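FMN-dependent nitronate monooxygenase (Shewanella oneidensis, PDB 5LSM) binds flavin mononucleotide and probably uses it to oxidise propionate 3-nitronate with molecular oxygen, yielding 3-oxopropanoate, nitrate and nitrite. Local coordinates at residues Asn69-Arg74 / Pro295-Ala300; Phe94-Leu99 / Val280-Ala285; Thr111-Ala116 / Val129-Gly134. All blocks are in the same frame, centred on the assembly; numbering follows the deposited sequence.

How the interactions relate
Interactions 1 and 3 use the neighbouring TIM-barrel strands 66-71 and 128-132, their centres about 10 Å apart; interaction 1 reaches from its strand to the outlying loop 295-300. Backbone pairing joins the strands, F70 O lying 2.8 Å from H132 N, and a side-chain bond reinforces it, with N69 ND2 2.9 Å from S130 OG. Both contacts touch the flavin, interaction 1 through N69 and F71 and interaction 3 through H132. Interaction 2 is a surface contact away from the cofactor, with its centre about 23 Å from that of interaction 1 and about 32 Å from that of interaction 3. It joins helices 91-97 and 282-287; loop 295-300 follows the second of these in the chain.

Interaction 1 (Asn69-Arg74 / Pro295-Ala300); sequences NFFCHR and PDFPLA. With FMN (flavin mononucleotide), chain I.
F297 sets an edge of its phenyl ring over a face of the H73 imidazole, with F297 CE2 standing 3.6 Å above the H73 ring, over its centre. The pair is T-shaped, the planes meeting at 74°. With F71 it forms an aromatic cluster at the C-terminal end of TIM-barrel strand 66-71, where that end meets the loop before helix 301-313. F71 reaches the same phenyl at another point: its CE2 lies 3.8 Å from F297 CZ, in an oblique pairing. H73 arrives through a chi1 of 58°, which tucks CG between the backbone N and the carbonyl carbon and brings the imidazole against F297. A cis peptide precedes P298, whose CB lies 3.9 Å above the centre of the F297 ring, while P298 CD comes within 3.9 Å of H73 NE2. F133 and H182 add further edge-to-face contacts to F297. No hydrogen bond crosses between the segments, so van der Waals and aromatic contacts join them. F71 also borders the cofactor, its CE1 lying 3.7 Å from FMN N3, which sits near the plane of the phenyl at its edge. N69 holds the same end of the flavin: its OD1 accepts from FMN N3 at 2.7 Å (139° at the hydrogen), and N69 ND2 donates weakly to FMN O2 at 3.1 Å.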
loop_
_atom_site.group_PDB
_atom_site.type_symbol
_atom_site.label_atom_id
_atom_site.label_comp_id
_atom_site.label_asym_id
_atom_site.label_seq_id
_atom_site.Cartn_x
_atom_site.Cartn_y
_atom_site.Cartn_z
ATOM N N ASN A 69 17.746 11.616 -14.469
ATOM C CA ASN A 69 17.212 11.622 -13.104
ATOM C C ASN A 69 18.262 12.071 -12.097
ATOM O O ASN A 69 19.407 11.608 -12.155
ATOM C CB ASN A 69 16.721 10.222 -12.733
ATOM C CG ASN A 69 16.151 10.161 -11.339
ATOM O OD1 ASN A 69 16.837 9.757 -10.390
ATOM N ND2 ASN A 69 14.928 10.665 -11.182
ATOM N N PHE A 70 17.849 12.916 -11.147
ATOM C CA PHE A 70 18.729 13.407 -10.094
ATOM C C PHE A 70 18.055 13.426 -8.729
ATOM O O PHE A 70 16.831 13.570 -8.631
ATOM C CB PHE A 70 19.194 14.828 -10.413
ATOM C CG PHE A 70 20.161 14.901 -11.536
ATOM C CD1 PHE A 70 19.714 15.062 -12.842
ATOM C CD2 PHE A 70 21.521 14.780 -11.300
ATOM C CE1 PHE A 70 20.614 15.125 -13.893
ATOM C CE2 PHE A 70 22.427 14.845 -12.347
ATOM C CZ PHE A 70 21.970 15.006 -13.649
ATOM N N PHE A 71 18.883 13.358 -7.684
ATOM C CA PHE A 71 18.447 13.601 -6.315
ATOM C C PHE A 71 18.649 15.048 -5.983
ATOM O O PHE A 71 19.748 15.561 -6.168
ATOM C CB PHE A 71 19.279 12.797 -5.318
ATOM C CG PHE A 71 19.042 11.335 -5.369
ATOM C CD1 PHE A 71 17.993 10.797 -6.114
ATOM C CD2 PHE A 71 19.842 10.486 -4.636
ATOM C CE1 PHE A 71 17.780 9.429 -6.145
ATOM C CE2 PHE A 71 19.615 9.119 -4.645
ATOM C CZ PHE A 71 18.589 8.594 -5.403
ATOM N N CYS A 72 17.641 15.663 -5.370
ATOM C CA CYS A 72 17.783 17.015 -4.825
ATOM C C CYS A 72 17.298 17.056 -3.364
ATOM O O CYS A 72 16.328 17.728 -3.013
ATOM C CB CYS A 72 17.010 18.006 -5.679
ATOM S SG CYS A 72 15.281 17.561 -5.809
ATOM N N HIS A 73 17.983 16.283 -2.540
ATOM C CA HIS A 73 17.761 16.252 -1.108
ATOM C C HIS A 73 18.611 17.340 -0.453
ATOM O O HIS A 73 19.595 17.818 -1.035
ATOM C CB HIS A 73 18.173 14.887 -0.546
ATOM C CG HIS A 73 19.603 14.520 -0.824
ATOM N ND1 HIS A 73 20.039 14.091 -2.062
ATOM C CD2 HIS A 73 20.689 14.488 -0.015
ATOM C CE1 HIS A 73 21.336 13.845 -2.011
ATOM N NE2 HIS A 73 21.749 14.058 -0.774
ATOM N N ARG A 74 18.254 17.686 0.777
ATOM C CA ARG A 74 19.114 18.492 1.608
ATOM C C ARG A 74 20.243 17.618 2.140
ATOM O O ARG A 74 20.017 16.481 2.551
ATOM C CB ARG A 74 18.313 19.109 2.744
ATOM C CG ARG A 74 17.071 19.860 2.270
ATOM C CD ARG A 74 16.790 21.092 3.120
ATOM N NE ARG A 74 16.339 20.751 4.470
ATOM C CZ ARG A 74 15.120 20.308 4.773
ATOM N NH1 ARG A 74 14.205 20.121 3.823
ATOM N NH2 ARG A 74 14.810 20.045 6.038
ATOM N N PRO A 295 22.542 6.978 10.531
ATOM C CA PRO A 295 22.766 8.368 10.172
ATOM C C PRO A 295 21.921 8.858 8.993
ATOM O O PRO A 295 21.472 8.067 8.150
ATOM C CB PRO A 295 24.262 8.418 9.820
ATOM C CG PRO A 295 24.700 7.003 9.686
ATOM C CD PRO A 295 23.793 6.197 10.540
ATOM N N ASP A 296 21.792 10.176 8.900
ATOM C CA ASP A 296 21.026 10.793 7.838
ATOM C C ASP A 296 21.572 10.439 6.456
ATOM O O ASP A 296 22.755 10.174 6.288
ATOM C CB ASP A 296 20.994 12.305 8.019
ATOM C CG ASP A 296 20.188 12.728 9.226
ATOM O OD1 ASP A 296 19.345 11.929 9.687
ATOM O OD2 ASP A 296 20.401 13.865 9.707
ATOM N N PHE A 297 20.649 10.338 5.507
ATOM C CA PHE A 297 20.930 10.130 4.097
ATOM C C PHE A 297 21.846 11.226 3.520
ATOM O O PHE A 297 21.581 12.409 3.718
ATOM C CB PHE A 297 19.583 10.119 3.359
ATOM C CG PHE A 297 19.692 9.916 1.896
ATOM C CD1 PHE A 297 19.850 8.640 1.376
ATOM C CD2 PHE A 297 19.670 11.002 1.031
ATOM C CE1 PHE A 297 19.996 8.443 0.015
ATOM C CE2 PHE A 297 19.782 10.817 -0.339
ATOM C CZ PHE A 297 19.942 9.532 -0.847
ATOM N N PRO A 298 22.900 10.840 2.763
ATOM C CA PRO A 298 23.273 9.486 2.348
ATOM C C PRO A 298 24.436 8.848 3.128
ATOM O O PRO A 298 25.150 8.000 2.582
ATOM C CB PRO A 298 23.698 9.693 0.893
ATOM C CG PRO A 298 24.339 11.030 0.915
ATOM C CD PRO A 298 23.555 11.847 1.908
ATOM N N LEU A 299 24.576 9.174 4.404
ATOM C CA LEU A 299 25.805 8.835 5.110
ATOM C C LEU A 299 25.940 7.335 5.391
ATOM O O LEU A 299 27.031 6.791 5.295
ATOM C CB LEU A 299 25.937 9.665 6.384
ATOM C CG LEU A 299 25.985 11.163 6.078
ATOM C CD1 LEU A 299 25.920 12.008 7.331
ATOM C CD2 LEU A 299 27.205 11.522 5.230
ATOM N N ALA A 300 24.818 6.650 5.559
ATOM C CA ALA A 300 24.822 5.290 6.103
ATOM C C ALA A 300 25.425 4.243 5.168
ATOM O O ALA A 300 25.880 3.199 5.630
ATOM C CB ALA A 300 23.413 4.880 6.500
HETATM N N1 FMN I . 13.787 6.692 -8.483
HETATM C C2 FMN I . 14.573 7.785 -8.707
HETATM O O2 FMN I . 14.038 8.920 -8.785
HETATM N N3 FMN I . 15.914 7.698 -8.823
HETATM C C4 FMN I . 16.554 6.522 -8.735
HETATM O O4 FMN I . 17.792 6.441 -8.831
HETATM C C4A FMN I . 15.761 5.303 -8.484
HETATM N N5 FMN I . 16.352 4.108 -8.419
HETATM C C5A FMN I . 15.637 2.980 -8.262
HETATM C C6 FMN I . 16.329 1.772 -8.232
HETATM C C7 FMN I . 15.652 0.579 -8.087
HETATM C C7M FMN I . 16.453 -0.697 -8.031
HETATM C C8 FMN I . 14.166 0.592 -7.957
HETATM C C8M FMN I . 13.426 -0.716 -7.785
HETATM C C9 FMN I . 13.465 1.806 -7.982
HETATM C C9A FMN I . 14.150 3.024 -8.130
HETATM N N10 FMN I . 13.501 4.296 -8.211
HETATM C C10 FMN I . 14.302 5.447 -8.371
HETATM C "C1'" FMN I . 12.043 4.457 -8.061
HETATM C "C2'" FMN I . 11.323 4.318 -9.391
HETATM O "O2'" FMN I . 11.431 5.559 -10.112
HETATM C "C3'" FMN I . 9.843 3.963 -9.185
HETATM O "O3'" FMN I . 9.279 4.815 -8.182
HETATM C "C4'" FMN I . 9.602 2.522 -8.732
HETATM O "O4'" FMN I . 10.515 1.583 -9.314
HETATM C "C5'" FMN I . 8.169 2.151 -9.078
HETATM O "O5'" FMN I . 7.804 0.891 -8.521
HETATM P P FMN I . 8.127 -0.524 -9.216
HETATM O O1P FMN I . 8.063 -0.323 -10.714
HETATM O O2P FMN I . 7.036 -1.410 -8.673
HETATM O O3P FMN I . 9.492 -0.815 -8.704
#

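Interaction 2 (Phe94-Leu99 / Val280-Ala285); sequences FAEFNL and VNRFMA
Helix 91-97 presents its last turn, carrying E96 and F97, to the first turn of helix 282-287, which begins with R282. Just after F97 the helix closes in a Schellman motif: N98 takes a positive phi, L99 N bonds to F94 O at 2.9 Å, and N98 N bonds to A95 O at 3.2 Å. On the other side N281 is the N-cap, its OD1 accepting from M284 N at 3.2 Å, so each partner stands on a helix end fixed by its own local bonds. The side chains then meet from opposite directions. R282 runs extended from CG to NE with CG anti to the backbone N (chi1 177°), and E96 is likewise extended beyond CG. The result is an end-on, two-nitrogen salt bridge at the protein surface, between helices outside the parallel TIM-barrel sheet, where F97 also packs on A311 of helix 301-313 and its ring meets that of F319. R282 NH2 donates at 2.8 Å and 164° to E96 OE1, which accepts through its syn lone pair and lies almost in the guanidinium plane. The second bond is longer, R282 NH1 to E96 OE2 at 3.2 Å; its donor approaches the syn side but stands out of the carboxylate plane, in keeping with the 45° between the two flat groups. F97 runs alongside the arginine in the reverse sense, with F97 CE1 4.1 Å from R282 NH1; the nitrogen lies at the edge of the phenyl near its plane, so the geometry is not that of a cation-pi contact. R282 NE is held by a separate salt bridge to E286 OE2, one turn further along its own helix, so all three guanidinium nitrogens have carboxylate partners.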
loop_
_atom_site.group_PDB
_atom_site.type_symbol
_atom_site.label_atom_id
_atom_site.label_comp_id
_atom_site.label_asym_id
_atom_site.label_seq_id
_atom_site.Cartn_x
_atom_site.Cartn_y
_atom_site.Cartn_z
ATOM N N PHE A 94 31.272 -6.960 11.596
ATOM C CA PHE A 94 32.640 -6.725 11.170
ATOM C C PHE A 94 33.534 -7.850 11.663
ATOM O O PHE A 94 34.318 -8.410 10.903
ATOM C CB PHE A 94 33.142 -5.390 11.702
ATOM C CG PHE A 94 32.430 -4.214 11.129
ATOM C CD1 PHE A 94 32.238 -4.105 9.764
ATOM C CD2 PHE A 94 31.949 -3.218 11.949
ATOM C CE1 PHE A 94 31.598 -3.006 9.228
ATOM C CE2 PHE A 94 31.313 -2.117 11.424
ATOM C CZ PHE A 94 31.115 -2.021 10.064
ATOM N N ALA A 95 33.358 -8.214 12.922
ATOM C CA ALA A 95 34.019 -9.385 13.488
ATOM C C ALA A 95 33.701 -10.682 12.711
ATOM O O ALA A 95 34.595 -11.423 12.326
ATOM C CB ALA A 95 33.636 -9.534 14.956
ATOM N N GLU A 96 32.422 -10.975 12.528
ATOM C CA GLU A 96 32.020 -12.193 11.827
ATOM C C GLU A 96 32.733 -12.291 10.478
ATOM O O GLU A 96 33.421 -13.263 10.200
ATOM C CB GLU A 96 30.499 -12.225 11.660
ATOM C CG GLU A 96 29.992 -13.321 10.737
ATOM C CD GLU A 96 28.484 -13.414 10.714
ATOM O OE1 GLU A 96 27.837 -12.586 11.390
ATOM O OE2 GLU A 96 27.951 -14.320 10.027
ATOM N N PHE A 97 32.702 -11.208 9.725
ATOM C CA PHE A 97 33.209 -11.195 8.356
ATOM C C PHE A 97 34.677 -10.743 8.257
ATOM O O PHE A 97 35.201 -10.577 7.149
ATOM C CB PHE A 97 32.322 -10.280 7.485
ATOM C CG PHE A 97 30.985 -10.870 7.158
ATOM C CD1 PHE A 97 29.890 -10.658 7.992
ATOM C CD2 PHE A 97 30.804 -11.611 5.998
ATOM C CE1 PHE A 97 28.652 -11.201 7.691
ATOM C CE2 PHE A 97 29.571 -12.173 5.701
ATOM C CZ PHE A 97 28.495 -11.967 6.552
ATOM N N ASN A 98 35.327 -10.514 9.399
ATOM C CA ASN A 98 36.744 -10.141 9.431
ATOM C C ASN A 98 37.038 -8.895 8.591
ATOM O O ASN A 98 37.918 -8.901 7.736
ATOM C CB ASN A 98 37.613 -11.312 8.960
ATOM C CG ASN A 98 39.030 -11.273 9.533
ATOM O OD1 ASN A 98 39.445 -10.310 10.185
ATOM N ND2 ASN A 98 39.777 -12.335 9.288
ATOM N N LEU A 99 36.302 -7.824 8.856
ATOM C CA LEU A 99 36.429 -6.596 8.083
ATOM C C LEU A 99 36.931 -5.477 8.951
ATOM O O LEU A 99 36.429 -5.268 10.051
ATOM C CB LEU A 99 35.084 -6.198 7.492
ATOM C CG LEU A 99 34.670 -7.046 6.304
ATOM C CD1 LEU A 99 33.162 -7.005 6.139
ATOM C CD2 LEU A 99 35.387 -6.580 5.040
ATOM N N VAL A 280 13.528 -8.552 1.788
ATOM C CA VAL A 280 13.898 -8.603 3.211
ATOM C C VAL A 280 15.057 -9.565 3.373
ATOM O O VAL A 280 14.992 -10.691 2.883
ATOM C CB VAL A 280 12.715 -9.049 4.115
ATOM C CG1 VAL A 280 13.199 -9.483 5.497
ATOM C CG2 VAL A 280 11.688 -7.927 4.247
ATOM N N ASN A 281 16.127 -9.092 4.017
ATOM C CA ASN A 281 17.303 -9.913 4.278
ATOM C C ASN A 281 17.697 -9.930 5.769
ATOM O O ASN A 281 16.981 -9.375 6.615
ATOM C CB ASN A 281 18.480 -9.499 3.371
ATOM C CG ASN A 281 18.831 -8.007 3.454
ATOM O OD1 ASN A 281 18.703 -7.374 4.475
ATOM N ND2 ASN A 281 19.365 -7.483 2.379
ATOM N N ARG A 282 18.770 -10.653 6.097
ATOM C CA ARG A 282 19.176 -10.856 7.490
ATOM C C ARG A 282 19.412 -9.512 8.172
ATOM O O ARG A 282 18.964 -9.283 9.309
ATOM C CB ARG A 282 20.461 -11.705 7.551
ATOM C CG ARG A 282 21.030 -11.932 8.957
ATOM C CD ARG A 282 22.429 -12.537 8.879
ATOM N NE ARG A 282 23.149 -12.504 10.151
ATOM C CZ ARG A 282 24.469 -12.680 10.273
ATOM N NH1 ARG A 282 25.218 -12.908 9.200
ATOM N NH2 ARG A 282 25.053 -12.587 11.468
ATOM N N PHE A 283 20.139 -8.638 7.481
ATOM C CA PHE A 283 20.499 -7.340 8.037
ATOM C C PHE A 283 19.216 -6.580 8.430
ATOM O O PHE A 283 19.085 -6.121 9.565
ATOM C CB PHE A 283 21.365 -6.561 7.026
ATOM C CG PHE A 283 21.910 -5.255 7.545
ATOM C CD1 PHE A 283 22.426 -5.149 8.833
ATOM C CD2 PHE A 283 21.934 -4.139 6.731
ATOM C CE1 PHE A 283 22.924 -3.948 9.302
ATOM C CE2 PHE A 283 22.404 -2.932 7.202
ATOM C CZ PHE A 283 22.898 -2.835 8.488
ATOM N N MET A 284 18.209 -6.601 7.558
ATOM C CA MET A 284 16.958 -5.913 7.855
ATOM C C MET A 284 16.202 -6.600 8.989
ATOM O O MET A 284 15.663 -5.925 9.874
ATOM C CB MET A 284 16.067 -5.830 6.625
ATOM C CG MET A 284 16.642 -5.036 5.461
ATOM S SD MET A 284 15.707 -5.394 3.961
ATOM C CE MET A 284 17.007 -5.372 2.725
ATOM N N ALA A 285 16.158 -7.931 8.970
ATOM C CA ALA A 285 15.460 -8.678 10.018
ATOM C C ALA A 285 16.093 -8.485 11.411
ATOM O O ALA A 285 15.373 -8.391 12.403
ATOM C CB ALA A 285 15.389 -10.147 9.667
#

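Interaction 3 (Thr111-Ala116 / Val129-Gly134); sequences TPYSKA and VSFHFG. With FMN (flavin mononucleotide), chain I.
F131 drives an edge of its ring against a face of Y113 in an edge-to-face pair, the centroids 5.2 Å apart and the planes at 65°. Two phenyl carbons do the touching: F131 CE1 lies 3.7 Å from Y113 CG, and F131 CZ lies 3.9 Å from Y113 CD2, so the edge sits toward the rim of the tyrosine ring. Y113 has CG anti to its backbone N (chi1 179°), which carries the ring to F131. F131 reaches across with the end of its ring, since its CB does not itself aim at the partner. Around this pair, F70 on the adjacent strand touches F131 and its ring meets that of Y113, while I144 from helix 138-145 packs on both and the backbone of Y113 is tied to F71. Just beyond Y113, S114 N-caps helix 115-124 through a weak bond from A116 N to S114 OG at 3.3 Å. The contact thus packs the loop leading into that helix against the helix-covered outer side of TIM-barrel strand 128-132. Residues flanking F131 on that strand serve the flavin side, and H132, its NE2 hydrogen-bonded to H182 O, lies against the cofactor. FMN O2 sits over a face of the imidazole; although it is 2.9 Å from H132 ND1, that approach over the ring does not have the geometry of a hydrogen bond. Between Y113 and F131 no polar atom is engaged: the slightly positive C-H edge of one ring meets the electron-rich face of the other, so dispersion and weak quadrupolar attraction probably account for the contact.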
loop_
_atom_site.group_PDB
_atom_site.type_symbol
_atom_site.label_atom_id
_atom_site.label_comp_id
_atom_site.label_asym_id
_atom_site.label_seq_id
_atom_site.Cartn_x
_atom_site.Cartn_y
_atom_site.Cartn_z
ATOM N N THR A 111 25.476 13.505 -2.998
ATOM C CA THR A 111 25.572 14.866 -3.576
ATOM C C THR A 111 24.374 15.359 -4.433
ATOM O O THR A 111 24.097 14.815 -5.507
ATOM C CB THR A 111 26.909 15.064 -4.322
ATOM O OG1 THR A 111 27.161 16.456 -4.463
ATOM C CG2 THR A 111 26.908 14.404 -5.722
ATOM N N PRO A 112 23.653 16.391 -3.953
ATOM C CA PRO A 112 22.456 16.806 -4.700
ATOM C C PRO A 112 22.752 17.551 -5.997
ATOM O O PRO A 112 23.852 18.054 -6.194
ATOM C CB PRO A 112 21.705 17.716 -3.719
ATOM C CG PRO A 112 22.708 18.112 -2.702
ATOM C CD PRO A 112 23.670 16.962 -2.597
ATOM N N TYR A 113 21.767 17.572 -6.886
ATOM C CA TYR A 113 21.847 18.334 -8.134
ATOM C C TYR A 113 22.321 19.768 -7.864
ATOM O O TYR A 113 21.806 20.443 -6.977
ATOM C CB TYR A 113 20.489 18.320 -8.840
ATOM C CG TYR A 113 20.449 19.104 -10.119
ATOM C CD1 TYR A 113 21.010 18.605 -11.283
ATOM C CD2 TYR A 113 19.781 20.323 -10.179
ATOM C CE1 TYR A 113 20.977 19.335 -12.457
ATOM C CE2 TYR A 113 19.758 21.064 -11.332
ATOM C CZ TYR A 113 20.345 20.569 -12.469
ATOM O OH TYR A 113 20.322 21.345 -13.599
ATOM N N SER A 114 23.363 20.176 -8.589
ATOM C CA SER A 114 23.997 21.491 -8.412
ATOM C C SER A 114 24.281 22.161 -9.766
ATOM O O SER A 114 24.057 21.569 -10.823
ATOM C CB SER A 114 25.307 21.329 -7.646
ATOM O OG SER A 114 26.213 20.532 -8.386
ATOM N N LYS A 115 24.797 23.386 -9.717
ATOM C CA LYS A 115 25.334 24.057 -10.898
ATOM C C LYS A 115 26.311 23.165 -11.668
ATOM O O LYS A 115 26.360 23.202 -12.897
ATOM C CB LYS A 115 26.023 25.367 -10.496
ATOM C CG LYS A 115 26.130 26.396 -11.618
ATOM C CD LYS A 115 24.806 27.121 -11.840
ATOM C CE LYS A 115 24.927 28.250 -12.861
ATOM N NZ LYS A 115 25.415 27.776 -14.185
ATOM N N ALA A 116 27.067 22.346 -10.949
ATOM C CA ALA A 116 28.051 21.448 -11.573
ATOM C C ALA A 116 27.425 20.450 -12.544
ATOM O O ALA A 116 27.960 20.212 -13.625
ATOM C CB ALA A 116 28.828 20.703 -10.502
ATOM N N VAL A 129 13.803 16.065 -17.399
ATOM C CA VAL A 129 14.626 16.005 -16.215
ATOM C C VAL A 129 13.712 15.661 -15.017
ATOM O O VAL A 129 12.714 16.350 -14.743
ATOM C CB VAL A 129 15.276 17.376 -15.954
ATOM C CG1 VAL A 129 16.034 17.377 -14.634
ATOM C CG2 VAL A 129 16.190 17.769 -17.100
ATOM N N SER A 130 14.025 14.569 -14.340
ATOM C CA SER A 130 13.199 14.108 -13.260
ATOM C C SER A 130 14.008 14.286 -11.999
ATOM O O SER A 130 15.232 14.232 -12.036
ATOM C CB SER A 130 12.791 12.637 -13.463
ATOM O OG SER A 130 13.937 11.812 -13.646
ATOM N N PHE A 131 13.318 14.515 -10.888
ATOM C CA PHE A 131 13.970 14.705 -9.602
ATOM C C PHE A 131 13.331 13.773 -8.598
ATOM O O PHE A 131 12.132 13.523 -8.670
ATOM C CB PHE A 131 13.833 16.163 -9.130
ATOM C CG PHE A 131 14.718 17.108 -9.862
ATOM C CD1 PHE A 131 16.089 17.058 -9.689
ATOM C CD2 PHE A 131 14.199 17.976 -10.795
ATOM C CE1 PHE A 131 16.923 17.886 -10.409
ATOM C CE2 PHE A 131 15.030 18.837 -11.490
ATOM C CZ PHE A 131 16.394 18.790 -11.295
ATOM N N HIS A 132 14.157 13.216 -7.713
ATOM C CA HIS A 132 13.698 12.536 -6.498
ATOM C C HIS A 132 13.948 13.403 -5.240
ATOM O O HIS A 132 14.997 14.054 -5.115
ATOM C CB HIS A 132 14.441 11.206 -6.363
ATOM C CG HIS A 132 13.582 10.066 -5.927
ATOM N ND1 HIS A 132 12.408 9.736 -6.563
ATOM C CD2 HIS A 132 13.765 9.132 -4.966
ATOM C CE1 HIS A 132 11.897 8.654 -6.006
ATOM N NE2 HIS A 132 12.691 8.278 -5.020
ATOM N N PHE A 133 13.011 13.341 -4.301
ATOM C CA PHE A 133 13.028 14.157 -3.078
ATOM C C PHE A 133 12.756 15.638 -3.373
ATOM O O PHE A 133 13.442 16.509 -2.849
ATOM C CB PHE A 133 14.356 14.018 -2.284
ATOM C CG PHE A 133 14.892 12.617 -2.208
ATOM C CD1 PHE A 133 14.119 11.590 -1.719
ATOM C CD2 PHE A 133 16.185 12.336 -2.613
ATOM C CE1 PHE A 133 14.605 10.292 -1.680
ATOM C CE2 PHE A 133 16.670 11.041 -2.601
ATOM C CZ PHE A 133 15.882 10.017 -2.108
ATOM N N GLY A 134 11.747 15.916 -4.193
ATOM C CA GLY A 134 11.271 17.295 -4.422
ATOM C C GLY A 134 11.874 17.979 -5.650
ATOM O O GLY A 134 11.937 17.412 -6.730
HETATM N N1 FMN I . 13.787 6.692 -8.483
HETATM C C2 FMN I . 14.573 7.785 -8.707
HETATM O O2 FMN I . 14.038 8.920 -8.785
HETATM N N3 FMN I . 15.914 7.698 -8.823
HETATM C C4 FMN I . 16.554 6.522 -8.735
HETATM O O4 FMN I . 17.792 6.441 -8.831
HETATM C C4A FMN I . 15.761 5.303 -8.484
HETATM N N5 FMN I . 16.352 4.108 -8.419
HETATM C C5A FMN I . 15.637 2.980 -8.262
HETATM C C6 FMN I . 16.329 1.772 -8.232
HETATM C C7 FMN I . 15.652 0.579 -8.087
HETATM C C7M FMN I . 16.453 -0.697 -8.031
HETATM C C8 FMN I . 14.166 0.592 -7.957
HETATM C C8M FMN I . 13.426 -0.716 -7.785
HETATM C C9 FMN I . 13.465 1.806 -7.982
HETATM C C9A FMN I . 14.150 3.024 -8.130
HETATM N N10 FMN I . 13.501 4.296 -8.211
HETATM C C10 FMN I . 14.302 5.447 -8.371
HETATM C "C1'" FMN I . 12.043 4.457 -8.061
HETATM C "C2'" FMN I . 11.323 4.318 -9.391
HETATM O "O2'" FMN I . 11.431 5.559 -10.112
HETATM C "C3'" FMN I . 9.843 3.963 -9.185
HETATM O "O3'" FMN I . 9.279 4.815 -8.182
HETATM C "C4'" FMN I . 9.602 2.522 -8.732
HETATM O "O4'" FMN I . 10.515 1.583 -9.314
HETATM C "C5'" FMN I . 8.169 2.151 -9.078
HETATM O "O5'" FMN I . 7.804 0.891 -8.521
HETATM P P FMN I . 8.127 -0.524 -9.216
HETATM O O1P FMN I . 8.063 -0.323 -10.714
HETATM O O2P FMN I . 7.036 -1.410 -8.673
HETATM O O3P FMN I . 9.492 -0.815 -8.704
#